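Local coordinates for carbonic anhydrase (Glaciozyma antarctica, PDB 5ZTP), which catalyses, as a cold-adapted carbonic anhydrase of the beta class, the reversible hydration of carbon dioxide to bicarbonate, presumably using an active-site zinc ion, at the interface of chains A and B. Sequence-based numbering; all coordinates share one arbitrary frame. Chains: chain A/B, carbonic anhydrase.

Contact 1: the interface of chains A and B. Residues chain A 103, 107, 111, 115, 118-119, 122; chain B 74, 78, 145-146.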
loop_
_atom_site.group_PDB
_atom_site.type_symbol
_atom_site.label_atom_id
_atom_site.label_comp_id
_atom_site.label_asym_id
_atom_site.label_seq_id
_atom_site.Cartn_x
_atom_site.Cartn_y
_atom_site.Cartn_z
ATOM N N LEU A 103 6.774 -5.366 -20.247
ATOM C CA LEU A 103 7.530 -4.724 -19.192
ATOM C C LEU A 103 8.908 -5.360 -19.017
ATOM O O LEU A 103 9.902 -4.640 -18.849
ATOM C CB LEU A 103 6.792 -4.761 -17.858
ATOM C CG LEU A 103 7.648 -4.153 -16.712
ATOM C CD1 LEU A 103 6.844 -3.121 -15.953
ATOM C CD2 LEU A 103 8.234 -5.181 -15.739
ATOM N N VAL A 107 12.511 -3.163 -19.153
ATOM C CA VAL A 107 13.468 -3.071 -18.092
ATOM C C VAL A 107 14.767 -3.718 -18.544
ATOM O O VAL A 107 15.854 -3.298 -18.124
ATOM C CB VAL A 107 12.919 -3.752 -16.828
ATOM C CG1 VAL A 107 13.967 -3.815 -15.719
ATOM C CG2 VAL A 107 11.696 -2.994 -16.356
ATOM N N VAL A 111 19.140 -2.249 -18.178
ATOM C CA VAL A 111 19.887 -2.916 -17.122
ATOM C C VAL A 111 20.759 -3.970 -17.780
ATOM O O VAL A 111 20.402 -4.475 -18.841
ATOM C CB VAL A 111 18.963 -3.631 -16.091
ATOM C CG1 VAL A 111 18.050 -2.654 -15.369
ATOM C CG2 VAL A 111 18.129 -4.725 -16.738
ATOM N N HIS A 115 21.009 -9.250 -15.051
ATOM C CA HIS A 115 19.791 -9.057 -14.254
ATOM C C HIS A 115 18.489 -9.416 -14.987
ATOM O O HIS A 115 17.411 -9.194 -14.472
ATOM C CB HIS A 115 19.729 -7.601 -13.802
ATOM C CG HIS A 115 20.975 -7.133 -13.112
ATOM N ND1 HIS A 115 21.359 -7.601 -11.873
ATOM C CD2 HIS A 115 21.920 -6.238 -13.486
ATOM C CE1 HIS A 115 22.492 -7.019 -11.517
ATOM N NE2 HIS A 115 22.853 -6.190 -12.479
ATOM N N ALA A 118 16.260 -11.716 -13.221
ATOM C CA ALA A 118 15.519 -11.114 -12.116
ATOM C C ALA A 118 14.227 -10.496 -12.657
ATOM O O ALA A 118 13.131 -10.828 -12.192
ATOM C CB ALA A 118 16.380 -10.082 -11.407
ATOM N N VAL A 119 14.356 -9.649 -13.687
ATOM C CA VAL A 119 13.183 -8.977 -14.303
ATOM C C VAL A 119 12.141 -10.016 -14.686
ATOM O O VAL A 119 10.957 -9.812 -14.459
ATOM C CB VAL A 119 13.493 -8.019 -15.512
ATOM C CG1 VAL A 119 14.978 -7.725 -15.689
ATOM C CG2 VAL A 119 12.925 -8.538 -16.824
ATOM N N LEU A 122 9.304 -11.371 -12.266
ATOM C CA LEU A 122 8.157 -10.539 -11.816
ATOM C C LEU A 122 6.843 -10.809 -12.546
ATOM O O LEU A 122 6.711 -10.491 -13.727
ATOM C CB LEU A 122 8.448 -9.058 -12.046
ATOM C CG LEU A 122 9.484 -8.413 -11.139
ATOM C CD1 LEU A 122 9.638 -6.980 -11.624
ATOM C CD2 LEU A 122 9.077 -8.484 -9.659
ATOM N N VAL B 74 8.976 -1.112 -9.488
ATOM C CA VAL B 74 9.415 -1.293 -10.829
ATOM C C VAL B 74 8.364 -0.712 -11.772
ATOM O O VAL B 74 8.695 0.027 -12.683
ATOM C CB VAL B 74 9.760 -2.775 -11.080
ATOM C CG1 VAL B 74 9.985 -3.069 -12.568
ATOM C CG2 VAL B 74 11.010 -3.125 -10.258
ATOM N N GLU B 78 9.378 2.517 -14.196
ATOM C CA GLU B 78 9.618 2.177 -15.619
ATOM C C GLU B 78 8.421 2.546 -16.514
ATOM O O GLU B 78 8.557 2.807 -17.700
ATOM C CB GLU B 78 9.904 0.667 -15.781
ATOM C CG GLU B 78 10.896 0.066 -14.791
ATOM C CD GLU B 78 12.341 0.423 -15.091
ATOM O OE1 GLU B 78 12.718 0.474 -16.269
ATOM O OE2 GLU B 78 13.117 0.643 -14.136
ATOM N N PRO B 145 19.347 -3.597 -8.534
ATOM C CA PRO B 145 19.659 -3.305 -9.927
ATOM C C PRO B 145 18.419 -2.988 -10.764
ATOM O O PRO B 145 18.532 -2.310 -11.791
ATOM C CB PRO B 145 20.350 -4.590 -10.405
ATOM C CG PRO B 145 19.826 -5.660 -9.503
ATOM C CD PRO B 145 19.680 -4.995 -8.178
ATOM N N LEU B 146 17.263 -3.503 -10.351
ATOM C CA LEU B 146 15.973 -3.191 -10.983
ATOM C C LEU B 146 15.369 -1.844 -10.623
ATOM O O LEU B 146 14.325 -1.501 -11.149
ATOM C CB LEU B 146 14.949 -4.262 -10.654
ATOM C CG LEU B 146 14.814 -5.363 -11.684
ATOM C CD1 LEU B 146 16.128 -5.723 -12.349
ATOM C CD2 LEU B 146 14.185 -6.566 -11.008
#

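Contact 2: the interface of chains A and B. Residues chain A 29, 46, 52-59; chain B 39-43, 60.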
loop_
_atom_site.group_PDB
_atom_site.type_symbol
_atom_site.label_atom_id
_atom_site.label_comp_id
_atom_site.label_asym_id
_atom_site.label_seq_id
_atom_site.Cartn_x
_atom_site.Cartn_y
_atom_site.Cartn_z
ATOM N N PRO A 29 -6.490 -1.697 14.231
ATOM C CA PRO A 29 -7.387 -0.701 13.612
ATOM C C PRO A 29 -8.792 -0.664 14.218
ATOM O O PRO A 29 -9.412 -1.694 14.355
ATOM C CB PRO A 29 -7.458 -1.147 12.134
ATOM C CG PRO A 29 -6.293 -2.044 11.935
ATOM C CD PRO A 29 -6.102 -2.733 13.252
ATOM N N PHE A 46 -7.759 7.336 2.627
ATOM C CA PHE A 46 -8.340 7.964 3.813
ATOM C C PHE A 46 -9.598 8.738 3.421
ATOM O O PHE A 46 -10.737 8.282 3.637
ATOM C CB PHE A 46 -7.332 8.890 4.488
ATOM C CG PHE A 46 -6.440 8.204 5.470
ATOM C CD1 PHE A 46 -5.546 7.231 5.056
ATOM C CD2 PHE A 46 -6.489 8.539 6.823
ATOM C CE1 PHE A 46 -4.712 6.613 5.977
ATOM C CE2 PHE A 46 -5.658 7.924 7.740
ATOM C CZ PHE A 46 -4.759 6.970 7.320
ATOM N N HIS A 52 -10.095 7.787 8.955
ATOM C CA HIS A 52 -9.111 8.665 9.601
ATOM C C HIS A 52 -8.109 7.838 10.361
ATOM O O HIS A 52 -8.244 6.627 10.488
ATOM C CB HIS A 52 -9.804 9.647 10.559
ATOM C CG HIS A 52 -10.855 10.469 9.889
ATOM N ND1 HIS A 52 -10.547 11.530 9.063
ATOM C CD2 HIS A 52 -12.204 10.345 9.864
ATOM C CE1 HIS A 52 -11.661 12.037 8.574
ATOM N NE2 HIS A 52 -12.679 11.335 9.039
ATOM N N GLU A 53 -7.113 8.528 10.882
ATOM C CA GLU A 53 -6.041 7.883 11.567
ATOM C C GLU A 53 -6.561 6.873 12.588
ATOM O O GLU A 53 -7.357 7.217 13.455
ATOM C CB GLU A 53 -5.143 8.925 12.242
ATOM C CG GLU A 53 -4.189 9.654 11.291
ATOM C CD GLU A 53 -4.797 10.864 10.598
ATOM O OE1 GLU A 53 -6.047 10.951 10.561
ATOM O OE2 GLU A 53 -4.011 11.708 10.100
ATOM N N GLY A 54 -6.089 5.626 12.458
ATOM C CA GLY A 54 -6.363 4.546 13.402
ATOM C C GLY A 54 -7.513 3.650 12.987
ATOM O O GLY A 54 -7.737 2.617 13.593
ATOM N N ASP A 55 -8.264 4.024 11.964
ATOM C CA ASP A 55 -9.498 3.299 11.633
ATOM C C ASP A 55 -9.256 1.984 10.887
ATOM O O ASP A 55 -9.878 0.968 11.202
ATOM C CB ASP A 55 -10.453 4.202 10.825
ATOM C CG ASP A 55 -10.995 5.371 11.643
ATOM O OD1 ASP A 55 -10.681 5.446 12.862
ATOM O OD2 ASP A 55 -11.713 6.221 11.053
ATOM N N ALA A 56 -8.370 2.005 9.894
ATOM C CA ALA A 56 -8.244 0.876 8.975
ATOM C C ALA A 56 -6.833 0.686 8.494
ATOM O O ALA A 56 -6.042 1.610 8.496
ATOM C CB ALA A 56 -9.133 1.104 7.780
ATOM N N HIS A 57 -6.537 -0.524 8.051
ATOM C CA HIS A 57 -5.274 -0.783 7.420
ATOM C C HIS A 57 -5.336 -0.398 5.963
ATOM O O HIS A 57 -6.335 -0.659 5.290
ATOM C CB HIS A 57 -4.895 -2.245 7.530
ATOM C CG HIS A 57 -4.227 -2.580 8.818
ATOM N ND1 HIS A 57 -4.461 -3.762 9.491
ATOM C CD2 HIS A 57 -3.347 -1.878 9.568
ATOM C CE1 HIS A 57 -3.751 -3.770 10.605
ATOM N NE2 HIS A 57 -3.066 -2.640 10.673
ATOM N N HIS A 58 -4.244 0.200 5.486
ATOM C CA HIS A 58 -4.133 0.625 4.112
ATOM C C HIS A 58 -3.054 -0.130 3.359
ATOM O O HIS A 58 -1.879 0.210 3.431
ATOM C CB HIS A 58 -3.886 2.111 4.094
ATOM C CG HIS A 58 -4.978 2.876 4.753
ATOM N ND1 HIS A 58 -6.065 3.367 4.062
ATOM C CD2 HIS A 58 -5.179 3.197 6.051
ATOM C CE1 HIS A 58 -6.877 3.984 4.903
ATOM N NE2 HIS A 58 -6.367 3.890 6.119
ATOM N N ILE A 59 -3.486 -1.158 2.633
ATOM C CA ILE A 59 -2.605 -1.980 1.816
ATOM C C ILE A 59 -2.709 -1.563 0.327
ATOM O O ILE A 59 -3.765 -1.635 -0.302
ATOM C CB ILE A 59 -2.944 -3.478 2.001
ATOM C CG1 ILE A 59 -3.003 -3.841 3.506
ATOM C CG2 ILE A 59 -1.935 -4.352 1.262
ATOM C CD1 ILE A 59 -3.791 -5.098 3.846
ATOM N N MET B 39 1.457 -0.354 6.415
ATOM C CA MET B 39 0.005 -0.284 6.291
ATOM C C MET B 39 -0.703 0.203 7.562
ATOM O O MET B 39 -1.925 0.196 7.606
ATOM C CB MET B 39 -0.556 -1.681 5.954
ATOM C CG MET B 39 -0.465 -2.702 7.108
ATOM S SD MET B 39 -1.240 -4.301 6.837
ATOM C CE MET B 39 -0.709 -5.231 8.265
ATOM N N ASP B 40 0.059 0.577 8.590
ATOM C CA ASP B 40 -0.477 0.918 9.922
ATOM C C ASP B 40 -1.556 1.970 9.820
ATOM O O ASP B 40 -1.376 2.987 9.147
ATOM C CB ASP B 40 0.635 1.442 10.842
ATOM C CG ASP B 40 0.157 1.732 12.252
ATOM O OD1 ASP B 40 -0.016 0.791 13.057
ATOM O OD2 ASP B 40 -0.014 2.927 12.562
ATOM N N ALA B 41 -2.666 1.723 10.514
ATOM C CA ALA B 41 -3.885 2.505 10.346
ATOM C C ALA B 41 -3.707 3.950 10.722
ATOM O O ALA B 41 -4.455 4.792 10.239
ATOM C CB ALA B 41 -4.989 1.915 11.183
ATOM N N ARG B 42 -2.727 4.214 11.595
ATOM C CA ARG B 42 -2.490 5.535 12.137
ATOM C C ARG B 42 -1.670 6.435 11.242
ATOM O O ARG B 42 -1.408 7.568 11.614
ATOM C CB ARG B 42 -1.766 5.408 13.447
ATOM C CG ARG B 42 -2.577 4.688 14.503
ATOM C CD ARG B 42 -1.690 4.251 15.659
ATOM N NE ARG B 42 -0.752 3.215 15.257
ATOM C CZ ARG B 42 0.053 2.557 16.088
ATOM N NH1 ARG B 42 0.044 2.832 17.389
ATOM N NH2 ARG B 42 0.864 1.605 15.618
ATOM N N LEU B 43 -1.256 5.937 10.076
ATOM C CA LEU B 43 -0.412 6.693 9.148
ATOM C C LEU B 43 -1.181 7.005 7.882
ATOM O O LEU B 43 -1.719 6.127 7.232
ATOM C CB LEU B 43 0.844 5.902 8.791
ATOM C CG LEU B 43 1.733 6.378 7.625
ATOM C CD1 LEU B 43 2.460 7.685 7.918
ATOM C CD2 LEU B 43 2.744 5.288 7.293
ATOM N N ARG B 60 1.901 0.438 0.016
ATOM C CA ARG B 60 1.805 0.121 1.418
ATOM C C ARG B 60 1.563 -1.377 1.669
ATOM O O ARG B 60 0.730 -2.023 1.002
ATOM C CB ARG B 60 0.720 0.965 2.068
ATOM C CG ARG B 60 1.004 2.481 2.071
ATOM C CD ARG B 60 -0.217 3.258 2.546
ATOM N NE ARG B 60 -0.144 3.227 4.014
ATOM C CZ ARG B 60 -0.807 3.981 4.864
ATOM N NH1 ARG B 60 -1.687 4.881 4.464
ATOM N NH2 ARG B 60 -0.577 3.815 6.139
HETATM O O HOH W 1 -2.286 -0.596 12.429
HETATM O O HOH W 2 -6.967 4.654 8.866
#

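Contact 1: the interface of chains A and B
B:Pro145 sets its CB over one face of the A:His115 imidazole, a CH-pi contact at one end of a patch that illustrates a part of the interface relying on complementary shape and largely apolar surface. The proline CB stands over the centre of the histidine ring, 3.4 Å from A:His115 CE1, with the neighbouring CG leaning toward ND1; the two side chains cross at about a right angle. The histidine offers this face because its CG lies anti to the carbonyl carbon (chi1 -53°) and the ring is turned about CB-CG by a chi2 of -68°. Beside it A:Val111 approaches the proline backbone, its CG1 3.6 Å from B:Pro145 O.

B:Leu146 is the most deeply covered residue of the patch, losing 95 Å² to the other chain. Its two methyls divide the work: CD1 sits 4.1 Å from A:Val119 CG1, the side chains crossing nearly perpendicularly, while CD2 lies 4.2 Å from A:Ala118 CB. At the far end, A:Val107 lays CG2 across the bent aliphatic stem of B:Glu78, 3.5 Å from CG. The glutamate folds back at chi2 (-75°), so that its carboxylate OE1 also lies near that methyl. B:Val74 CG1 meets A:Leu122 CD1 tip to tip at 4.0 Å, and A:Leu103 CD2 comes in obliquely at 4.2 Å from the same B:Val74 CG1.

Across this patch no nitrogen or oxygen is near enough to one opposite for a hydrogen bond, so cohesion rests mainly on van der Waals fit. One turn apart on helix 66-80, B:Val74 and B:Glu78 point to the same side; A:Leu103 and A:Val107 are spaced likewise on helix 100-108. In the fold, chain A's helical segment, from helix 100-108 through the 3-10 turn 113-115 to helix 116-119 and the loop beyond, reaches over chain B and packs on helix 66-80 and the loop following helix 130-143.

Contact 2: the interface of chains A and B
The CXDXR motif of beta-class carbonic anhydrases, which supplies a zinc-ligand cysteine and the Asp-Arg dyad, runs through B:Met39 to B:Arg42 and lies against strand 56-61 of chain A and the loop before it. The tight part is a backbone clasp. A:His58 N donates to B:Met39 O at 3.1 Å, in the carbonyl plane and on a lone pair, whereas A:Gly54 N reaches B:Ala41 O at 2.9 Å from above its carbonyl plane, though nearly straight at the hydrogen (172°). Between them the B:Ala41 methyl packs on A:Gly54 CA, 3.7 Å from its CB, with A:Ala56 beside it. Water 2 is gripped in this part by A:His52 O, A:Ala56 N and O, and B:Ala41 O, and lies in the plane of the A:His58 ring at its edge, 2.9 Å from A:His58 NE2. B:Met39, extended beyond CG, runs alongside A:Ile59 with SD 3.8 Å from CG1 and sets its CE over one face of the A:His57 ring, whose opposite face is covered by A:Pro29 CG. B:Arg60 lies side by side with A:His58, its guanidinium face under A:His58 CB and its NH2 bonded to B:Leu43 O at 2.8 Å.

The looser side is bridged by water 1, which links A:His57 NE2 to B:Asp40 OD1 and B:Ala41 N. Within chain B the dyad is fixed by its own bonds: B:Arg42 holds B:Asp40 side-on, NE forming a salt bridge to the syn lone pair of OD2 (2.8 Å) and NH2 bonding OD1. OD2 also receives B:Arg42 N, a grip that fixes the carboxylate's rotation and probably favours its charged form.

Contact 1 and contact 2 lie about 30 Å apart, measured between the centres of their C-alpha atoms, and share no residue. In chain B, strand 56-61, which gives B:Arg60 to contact 2, leads by a short 3-10 turn into helix 66-80, which gives B:Val74 and B:Glu78 to contact 1. Contact 1 brings no polar bond of its own. Each contact has a twin with the chains exchanged, so the two-fold pair is fastened at outlying helices as well as beside the active-site motif. This fits the dimer typical of beta-class enzymes, in which association probably helps to shape both active sites.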